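Local coordinates for FOG-3 protein (Caenorhabditis elegans, PDB 5TD6) that specifies sperm fate in the nematode germline as an RNA-binding multimer, its BTG/Tob domain probably forming the polymer, and may act as a transcriptional corepressor, at residues F17-R22 with L81-T86; V25-A30 with E71-P76; I58-T61 with C65-S68. The protein carries 2 engineered substitutions. All blocks are in the same frame, centred on the assembly; numbering follows the deposited sequence. Where two conformers were deposited one is given.

Interaction 1: F17-R22 with L81-T86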
loop_
_atom_site.group_PDB
_atom_site.type_symbol
_atom_site.label_atom_id
_atom_site.label_comp_id
_atom_site.label_asym_id
_atom_site.label_seq_id
_atom_site.Cartn_x
_atom_site.Cartn_y
_atom_site.Cartn_z
ATOM N N PHE B 17 -9.227 3.397 7.952
ATOM C CA PHE B 17 -8.395 2.930 9.068
ATOM C C PHE B 17 -8.512 3.861 10.247
ATOM O O PHE B 17 -8.349 5.071 10.095
ATOM C CB PHE B 17 -6.913 2.823 8.676
ATOM C CG PHE B 17 -6.617 1.749 7.665
ATOM C CD1 PHE B 17 -7.281 0.536 7.704
ATOM C CD2 PHE B 17 -5.667 1.961 6.677
ATOM C CE1 PHE B 17 -7.002 -0.454 6.776
ATOM C CE2 PHE B 17 -5.380 0.981 5.739
ATOM C CZ PHE B 17 -6.052 -0.229 5.780
ATOM N N GLY B 18 -8.806 3.300 11.415
ATOM C CA GLY B 18 -8.924 4.085 12.626
ATOM C C GLY B 18 -10.293 4.704 12.871
ATOM O O GLY B 18 -10.528 5.258 13.937
ATOM N N HIS B 19 -11.193 4.619 11.897
ATOM C CA HIS B 19 -12.519 5.196 12.052
ATOM C C HIS B 19 -13.590 4.116 11.964
ATOM O O HIS B 19 -14.727 4.328 12.352
ATOM C CB HIS B 19 -12.764 6.273 10.997
ATOM C CG HIS B 19 -11.695 7.321 10.955
ATOM N ND1 HIS B 19 -11.571 8.298 11.920
ATOM C CD2 HIS B 19 -10.681 7.526 10.077
ATOM C CE1 HIS B 19 -10.536 9.069 11.631
ATOM N NE2 HIS B 19 -9.973 8.614 10.522
ATOM N N ILE B 20 -13.212 2.965 11.422
ATOM C CA ILE B 20 -14.061 1.786 11.418
ATOM C C ILE B 20 -13.205 0.710 12.059
ATOM O O ILE B 20 -12.003 0.657 11.796
ATOM C CB ILE B 20 -14.518 1.413 9.985
ATOM C CG1 ILE B 20 -15.389 2.517 9.399
ATOM C CG2 ILE B 20 -15.286 0.088 9.940
ATOM C CD1 ILE B 20 -15.804 2.250 7.978
ATOM N N PRO B 21 -13.794 -0.117 12.941
ATOM C CA PRO B 21 -12.974 -1.121 13.635
ATOM C C PRO B 21 -12.259 -2.055 12.660
ATOM O O PRO B 21 -12.671 -2.164 11.504
ATOM C CB PRO B 21 -13.992 -1.874 14.503
ATOM C CG PRO B 21 -15.094 -0.876 14.731
ATOM C CD PRO B 21 -15.173 -0.061 13.463
ATOM N N ARG B 22 -11.175 -2.670 13.130
ATOM C CA ARG B 22 -10.249 -3.456 12.319
ATOM C C ARG B 22 -10.911 -4.605 11.555
ATOM O O ARG B 22 -10.644 -4.835 10.368
ATOM C CB ARG B 22 -9.149 -4.023 13.228
ATOM C CG ARG B 22 -8.206 -5.030 12.567
ATOM C CD ARG B 22 -7.531 -5.949 13.595
ATOM N NE ARG B 22 -7.223 -5.268 14.855
ATOM C CZ ARG B 22 -7.687 -5.640 16.051
ATOM N NH1 ARG B 22 -8.489 -6.693 16.165
ATOM N NH2 ARG B 22 -7.353 -4.955 17.141
ATOM N N LEU B 81 -19.872 5.458 3.446
ATOM C CA LEU B 81 -20.261 6.591 2.608
ATOM C C LEU B 81 -19.702 7.913 3.125
ATOM O O LEU B 81 -19.148 8.705 2.359
ATOM C CB LEU B 81 -21.787 6.690 2.516
ATOM C CG LEU B 81 -22.339 8.025 1.992
ATOM C CD1 LEU B 81 -22.281 8.078 0.469
ATOM C CD2 LEU B 81 -23.755 8.295 2.504
ATOM N N ARG B 82 -19.828 8.143 4.428
ATOM C CA ARG B 82 -19.397 9.417 4.989
ATOM C C ARG B 82 -17.862 9.556 5.021
ATOM O O ARG B 82 -17.347 10.666 4.881
ATOM C CB ARG B 82 -19.983 9.619 6.392
ATOM C CG ARG B 82 -19.550 8.610 7.439
ATOM C CD ARG B 82 -20.096 8.966 8.827
ATOM N NE ARG B 82 -20.050 7.812 9.723
ATOM C CZ ARG B 82 -19.019 7.503 10.507
ATOM N NH1 ARG B 82 -17.933 8.269 10.524
ATOM N NH2 ARG B 82 -19.076 6.429 11.283
ATOM N N LEU B 83 -17.138 8.447 5.184
ATOM C CA LEU B 83 -15.677 8.510 5.317
ATOM C C LEU B 83 -14.926 8.609 3.977
ATOM O O LEU B 83 -13.778 9.054 3.931
ATOM C CB LEU B 83 -15.166 7.299 6.100
ATOM C CG LEU B 83 -15.614 7.208 7.560
ATOM C CD1 LEU B 83 -15.181 5.886 8.176
ATOM C CD2 LEU B 83 -15.068 8.377 8.369
ATOM N N LEU B 84 -15.561 8.186 2.891
ATOM C CA LEU B 84 -14.925 8.260 1.581
ATOM C C LEU B 84 -15.098 9.660 1.001
ATOM O O LEU B 84 -16.049 10.363 1.346
ATOM C CB LEU B 84 -15.508 7.207 0.635
ATOM C CG LEU B 84 -15.325 5.751 1.057
ATOM C CD1 LEU B 84 -15.721 4.809 -0.076
ATOM C CD2 LEU B 84 -13.873 5.512 1.481
ATOM N N PRO B 85 -14.169 10.078 0.129
ATOM C CA PRO B 85 -14.324 11.349 -0.586
ATOM C C PRO B 85 -15.498 11.299 -1.557
ATOM O O PRO B 85 -15.833 10.228 -2.040
ATOM C CB PRO B 85 -12.998 11.490 -1.339
ATOM C CG PRO B 85 -12.525 10.080 -1.521
ATOM C CD PRO B 85 -12.944 9.363 -0.272
ATOM N N THR B 86 -16.122 12.436 -1.840
ATOM C CA THR B 86 -17.238 12.446 -2.777
ATOM C C THR B 86 -16.736 12.637 -4.208
ATOM O O THR B 86 -15.850 13.449 -4.459
ATOM C CB THR B 86 -18.268 13.546 -2.426
ATOM O OG1 THR B 86 -17.758 14.833 -2.803
ATOM C CG2 THR B 86 -18.565 13.540 -0.939
#
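Leu83 lays its isobutyl group over the loop 17-22, where it overlaps Ile20 and the beta carbon of His19. One methyl does most of the work: Leu83 CD1 lies 3.6 Å from Ile20 CG1 and touches Ile20 CD1 almost as closely. The same methyl reaches His19 CB at 3.7 Å, so it rests in the angle between two consecutive residues of the loop. Its twin, Leu83 CD2, is 4.1 Å from His19 CB and approaches the imidazole ring obliquely. Leu83 and Ile20 run at a slant to each other. Ile20 holds CG1 opposite its own carbonyl carbon (chi1 -64°) and is extended beyond it, which carries the ethyl arm across to the leucine.

This is a loop-to-helix contact within the BTG/Tob domain: residues 17-22 join helix 2-13 to helix 22-41, and Leu83 belongs to helix 77-83. No hydrogen bond crosses between the two segments, and the branched aliphatic residues suit a join made mainly by methyl and methylene groups. Ile20 is buried and also packs on Val25, while Leu83 continues onto Leu16. His19 is exposed, a fitting place for a residue that offers its CB to the leucine and keeps a polar ring at the surface. Just before it, Gly18 has a positive phi of 86°, at which a beta carbon would press against the preceding carbonyl oxygen. Pro21 then occupies the N-cap position of helix 22-41. On the neighbouring subunit, Trp111 meets the ring of Phe17 with the two planes steeply inclined.

Interaction 2: V25-A30 with E71-P76; sequences VGIFGA and EEAGVP
Apolar contact carries this meeting of Ile27 and Phe28 with Ala73, and the alanine methyl is at its centre. Ile27 CG2 lies 3.5 Å from Ala73 CB and also touches Ala73 CA. The isoleucine sets this methyl on the far side of CB from its backbone N, with CG1 lying beside that N (chi1 -66°), so the gamma methyl rather than the longer ethyl arm bears on the alanine. Phe28 contributes the base of its side chain: its CB is 4.2 Å from Ala73 CB, whereas the ring leads away into the interior of the domain. Ala73 suits this place because a single methyl fits against a helix whose backbone comes so near, the CA atoms of Phe28 and Ala73 being only 5.3 Å apart.

Contacts with the backbone add to the methyl packing. Ala73 CB lies 3.6 Å from Phe28 N, and Ile27 CG2 is 4.1 Å from Glu72 O, but no hydrogen bond links the two segments. Each segment instead satisfies backbone groups internally. Gly29 N and Ala30 N donate to Val25 O and Gly26 O in the regular helical pattern. In the loop, Gly74 N donates to Glu71 O at 3.1 Å, closing a type I beta turn. Gly74, the last residue of this turn, has a positive phi of 79°, a conformation that favours glycine.

Segment 25-30 belongs to helix 22-41, and the loop that holds the turn links helix 65-71 to helix 77-83. Val25 and Phe28 also pack on Cys13 of helix 2-13, and Val75 rests on Pro24 of helix 22-41; helix 22-41 thus touches both helix 2-13 and the 71-76 loop.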
loop_
_atom_site.group_PDB
_atom_site.type_symbol
_atom_site.label_atom_id
_atom_site.label_comp_id
_atom_site.label_asym_id
_atom_site.label_seq_id
_atom_site.Cartn_x
_atom_site.Cartn_y
_atom_site.Cartn_z
ATOM N N VAL B 25 -13.422 -3.417 8.584
ATOM C CA VAL B 25 -12.592 -2.870 7.505
ATOM C C VAL B 25 -11.932 -3.989 6.691
ATOM O O VAL B 25 -11.892 -3.934 5.455
ATOM C CB VAL B 25 -11.482 -1.928 8.039
ATOM C CG1 VAL B 25 -10.505 -1.567 6.926
ATOM C CG2 VAL B 25 -12.089 -0.674 8.603
ATOM N N GLY B 26 -11.425 -5.007 7.383
ATOM C CA GLY B 26 -10.763 -6.115 6.709
ATOM C C GLY B 26 -11.694 -6.891 5.798
ATOM O O GLY B 26 -11.297 -7.396 4.735
ATOM N N ILE B 27 -12.949 -6.979 6.209
ATOM C CA ILE B 27 -13.937 -7.761 5.480
ATOM C C ILE B 27 -14.459 -6.909 4.332
ATOM O O ILE B 27 -14.752 -7.403 3.245
ATOM C CB ILE B 27 -15.073 -8.238 6.426
ATOM C CG1 ILE B 27 -14.506 -9.233 7.439
ATOM C CG2 ILE B 27 -16.216 -8.889 5.654
ATOM C CD1 ILE B 27 -15.446 -9.592 8.550
ATOM N N PHE B 28 -14.544 -5.609 4.575
ATOM C CA PHE B 28 -14.881 -4.679 3.516
ATOM C C PHE B 28 -13.846 -4.731 2.390
ATOM O O PHE B 28 -14.198 -4.757 1.212
ATOM C CB PHE B 28 -14.986 -3.271 4.074
ATOM C CG PHE B 28 -15.052 -2.212 3.025
ATOM C CD1 PHE B 28 -16.263 -1.874 2.432
ATOM C CD2 PHE B 28 -13.898 -1.554 2.622
ATOM C CE1 PHE B 28 -16.325 -0.873 1.464
ATOM C CE2 PHE B 28 -13.948 -0.558 1.649
ATOM C CZ PHE B 28 -15.159 -0.218 1.064
ATOM N N GLY B 29 -12.570 -4.750 2.754
ATOM C CA GLY B 29 -11.524 -4.739 1.749
ATOM C C GLY B 29 -11.505 -6.034 0.955
ATOM O O GLY B 29 -11.236 -6.048 -0.251
ATOM N N ALA B 30 -11.788 -7.137 1.635
ATOM C CA ALA B 30 -11.810 -8.436 0.972
ATOM C C ALA B 30 -12.952 -8.484 -0.037
ATOM O O ALA B 30 -12.767 -8.905 -1.174
ATOM C CB ALA B 30 -11.943 -9.550 1.984
ATOM N N GLU B 71 -22.207 -3.447 3.065
ATOM C CA GLU B 71 -23.287 -4.365 3.415
ATOM C C GLU B 71 -22.757 -5.767 3.697
ATOM O O GLU B 71 -23.069 -6.358 4.731
ATOM C CB GLU B 71 -24.324 -4.404 2.284
ATOM C CG GLU B 71 -25.585 -5.196 2.587
ATOM C CD GLU B 71 -26.161 -5.859 1.345
ATOM O OE1 GLU B 71 -27.103 -5.304 0.745
ATOM O OE2 GLU B 71 -25.662 -6.941 0.961
ATOM N N GLU B 72 -21.927 -6.283 2.794
ATOM C CA GLU B 72 -21.388 -7.640 2.922
ATOM C C GLU B 72 -20.496 -7.810 4.149
ATOM O O GLU B 72 -20.162 -8.932 4.525
ATOM C CB GLU B 72 -20.593 -8.028 1.665
ATOM C CG GLU B 72 -21.433 -8.504 0.487
ATOM C CD GLU B 72 -22.299 -9.704 0.826
ATOM O OE1 GLU B 72 -21.786 -10.658 1.457
ATOM O OE2 GLU B 72 -23.500 -9.684 0.474
ATOM N N ALA B 73 -20.106 -6.699 4.764
ATOM C CA ALA B 73 -19.159 -6.736 5.874
ATOM C C ALA B 73 -19.807 -6.332 7.195
ATOM O O ALA B 73 -19.118 -6.120 8.197
ATOM C CB ALA B 73 -17.961 -5.829 5.574
ATOM N N GLY B 74 -21.129 -6.208 7.189
ATOM C CA GLY B 74 -21.863 -5.862 8.394
ATOM C C GLY B 74 -21.816 -4.387 8.731
ATOM O O GLY B 74 -22.550 -3.905 9.597
ATOM N N VAL B 75 -20.946 -3.664 8.038
ATOM C CA VAL B 75 -20.814 -2.233 8.248
ATOM C C VAL B 75 -21.956 -1.490 7.579
ATOM O O VAL B 75 -22.145 -1.622 6.368
ATOM C CB VAL B 75 -19.486 -1.704 7.683
ATOM C CG1 VAL B 75 -19.011 -0.503 8.484
ATOM C CG2 VAL B 75 -18.442 -2.809 7.681
ATOM N N PRO B 76 -22.723 -0.718 8.362
ATOM C CA PRO B 76 -23.720 0.194 7.792
ATOM C C PRO B 76 -23.114 1.033 6.670
ATOM O O PRO B 76 -22.168 1.782 6.913
ATOM C CB PRO B 76 -24.121 1.073 8.979
ATOM C CG PRO B 76 -23.860 0.228 10.175
ATOM C CD PRO B 76 -22.668 -0.630 9.833
#

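Interaction 3: I58-T61 with C65-S68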
loop_
_atom_site.group_PDB
_atom_site.type_symbol
_atom_site.label_atom_id
_atom_site.label_comp_id
_atom_site.label_asym_id
_atom_site.label_seq_id
_atom_site.Cartn_x
_atom_site.Cartn_y
_atom_site.Cartn_z
ATOM N N ILE B 58 -13.874 3.507 -11.376
ATOM C CA ILE B 58 -14.930 3.558 -10.375
ATOM C C ILE B 58 -15.006 4.945 -9.769
ATOM O O ILE B 58 -14.061 5.729 -9.841
ATOM C CB ILE B 58 -14.743 2.518 -9.248
ATOM C CG1 ILE B 58 -13.445 2.767 -8.481
ATOM C CG2 ILE B 58 -14.812 1.098 -9.804
ATOM C CD1 ILE B 58 -13.147 1.706 -7.448
ATOM N N ASN B 59 -16.180 5.253 -9.225
ATOM C CA ASN B 59 -16.514 6.560 -8.652
ATOM C C ASN B 59 -16.958 6.368 -7.203
ATOM O O ASN B 59 -17.888 5.602 -6.935
ATOM C CB ASN B 59 -17.610 7.218 -9.493
ATOM C CG ASN B 59 -17.956 8.634 -9.038
ATOM O OD1 ASN B 59 -18.324 8.875 -7.881
ATOM N ND2 ASN B 59 -17.846 9.576 -9.966
ATOM N N THR B 60 -16.298 7.046 -6.266
ATOM C CA THR B 60 -16.554 6.799 -4.847
ATOM C C THR B 60 -17.992 7.134 -4.429
ATOM O O THR B 60 -18.475 6.682 -3.384
ATOM C CB THR B 60 -15.586 7.590 -3.948
ATOM O OG1 THR B 60 -15.719 8.993 -4.203
ATOM C CG2 THR B 60 -14.135 7.149 -4.193
ATOM N N THR B 61 -18.677 7.915 -5.252
ATOM C CA THR B 61 -20.057 8.268 -4.958
ATOM C C THR B 61 -21.049 7.383 -5.713
ATOM O O THR B 61 -21.949 6.793 -5.110
ATOM C CB THR B 61 -20.339 9.736 -5.315
ATOM O OG1 THR B 61 -19.588 10.594 -4.444
ATOM C CG2 THR B 61 -21.824 10.034 -5.170
ATOM N N CYS B 65 -20.272 -0.471 -5.831
ATOM C CA CYS B 65 -19.424 -1.463 -5.203
ATOM C C CYS B 65 -19.057 -1.074 -3.770
ATOM O O CYS B 65 -18.879 -1.936 -2.919
ATOM C CB CYS B 65 -18.152 -1.697 -6.032
ATOM S SG CYS B 65 -17.090 -0.255 -6.293
ATOM N N PHE B 66 -18.953 0.216 -3.487
ATOM C CA PHE B 66 -18.610 0.605 -2.121
ATOM C C PHE B 66 -19.707 0.254 -1.104
ATOM O O PHE B 66 -19.420 -0.357 -0.072
ATOM C CB PHE B 66 -18.289 2.092 -2.079
ATOM C CG PHE B 66 -17.088 2.442 -2.901
ATOM C CD1 PHE B 66 -15.819 2.107 -2.456
ATOM C CD2 PHE B 66 -17.226 3.053 -4.130
ATOM C CE1 PHE B 66 -14.705 2.397 -3.215
ATOM C CE2 PHE B 66 -16.106 3.359 -4.893
ATOM C CZ PHE B 66 -14.848 3.029 -4.436
ATOM N N ALA B 67 -20.950 0.622 -1.403
ATOM C CA ALA B 67 -22.072 0.354 -0.492
ATOM C C ALA B 67 -22.331 -1.142 -0.340
ATOM O O ALA B 67 -22.567 -1.637 0.762
ATOM C CB ALA B 67 -23.335 1.053 -0.979
ATOM N N SER B 68 -22.295 -1.862 -1.449
ATOM C CA SER B 68 -22.554 -3.292 -1.397
ATOM C C SER B 68 -21.411 -4.033 -0.699
ATOM O O SER B 68 -21.645 -5.018 -0.023
ATOM C CB SER B 68 -22.785 -3.840 -2.805
ATOM O OG SER B 68 -21.591 -3.796 -3.545
#
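A short connection from strand 58-59 to helix 65-71 folds back on itself here, so that Phe66 in the first turn of the helix packs on the residues leaving the strand. One margin of its ring makes the closest approaches. Phe66 CE2 is 3.5 Å from Asn59 O, which lies at the ring edge and near its plane, an arrangement suited to the slightly positive aromatic hydrogens. The same CE2 lies 3.5 Å from Thr60 CA, placed obliquely to the ring. Beside it, in one of two conformers of Ile58, Phe66 CZ touches Ile58 CD1 at 3.7 Å, the two side chains crossing at about a right angle. A chi1 of -63° swings the phenyl group to the backbone N side of Phe66 and sends it from the helix toward the strand.

Strand 58-59 pairs antiparallel with strand 89-93, so the ring brings a helix of the BTG/Tob domain against the edge of its sheet. The buried site suits large apolar residues: Ile58 also packs on Leu8, and Phe66 on Val12, both of helix 2-13. Cys65, small enough to fit beside the ring, puts SG 3.9 Å above the plane of Phe66, displaced toward the rim.

The beta carbon of Asn59 points away from the helix, and its carboxamide closes an Asx turn, Asn59 OD1 accepting from Thr61 N at 2.8 Å in the carbonyl plane, with Thr62 N as another donor. Thr60 is buried yet polar: its OG1 bonds to Met88 N and probably to Pro85 O, while Thr60 CG2 comes 4.2 Å from Phe66 CZ at a slant.

In the fold
All three contacts lie within the BTG/Tob domain and are nested along the chain: interaction 1 encloses interaction 2, which encloses interaction 3. Their centres are about 11 Å apart for interactions 1 and 2, and about 13 Å for each of the other pairs. Val25 and Val75 of interaction 2 touch Ile20, while Phe28 packs on the backbone of Phe66 in interaction 3. Leu84 meets the Phe66 ring, and a probable hydrogen bond from Thr60 to Pro85 also joins 58-61 to 81-86. The contacts thus connect helix 22-41, loops 17-22 and 71-76, and the strand-helix connection around 58-68, while loop 17-22 additionally faces the second subunit of this multimer-forming protein.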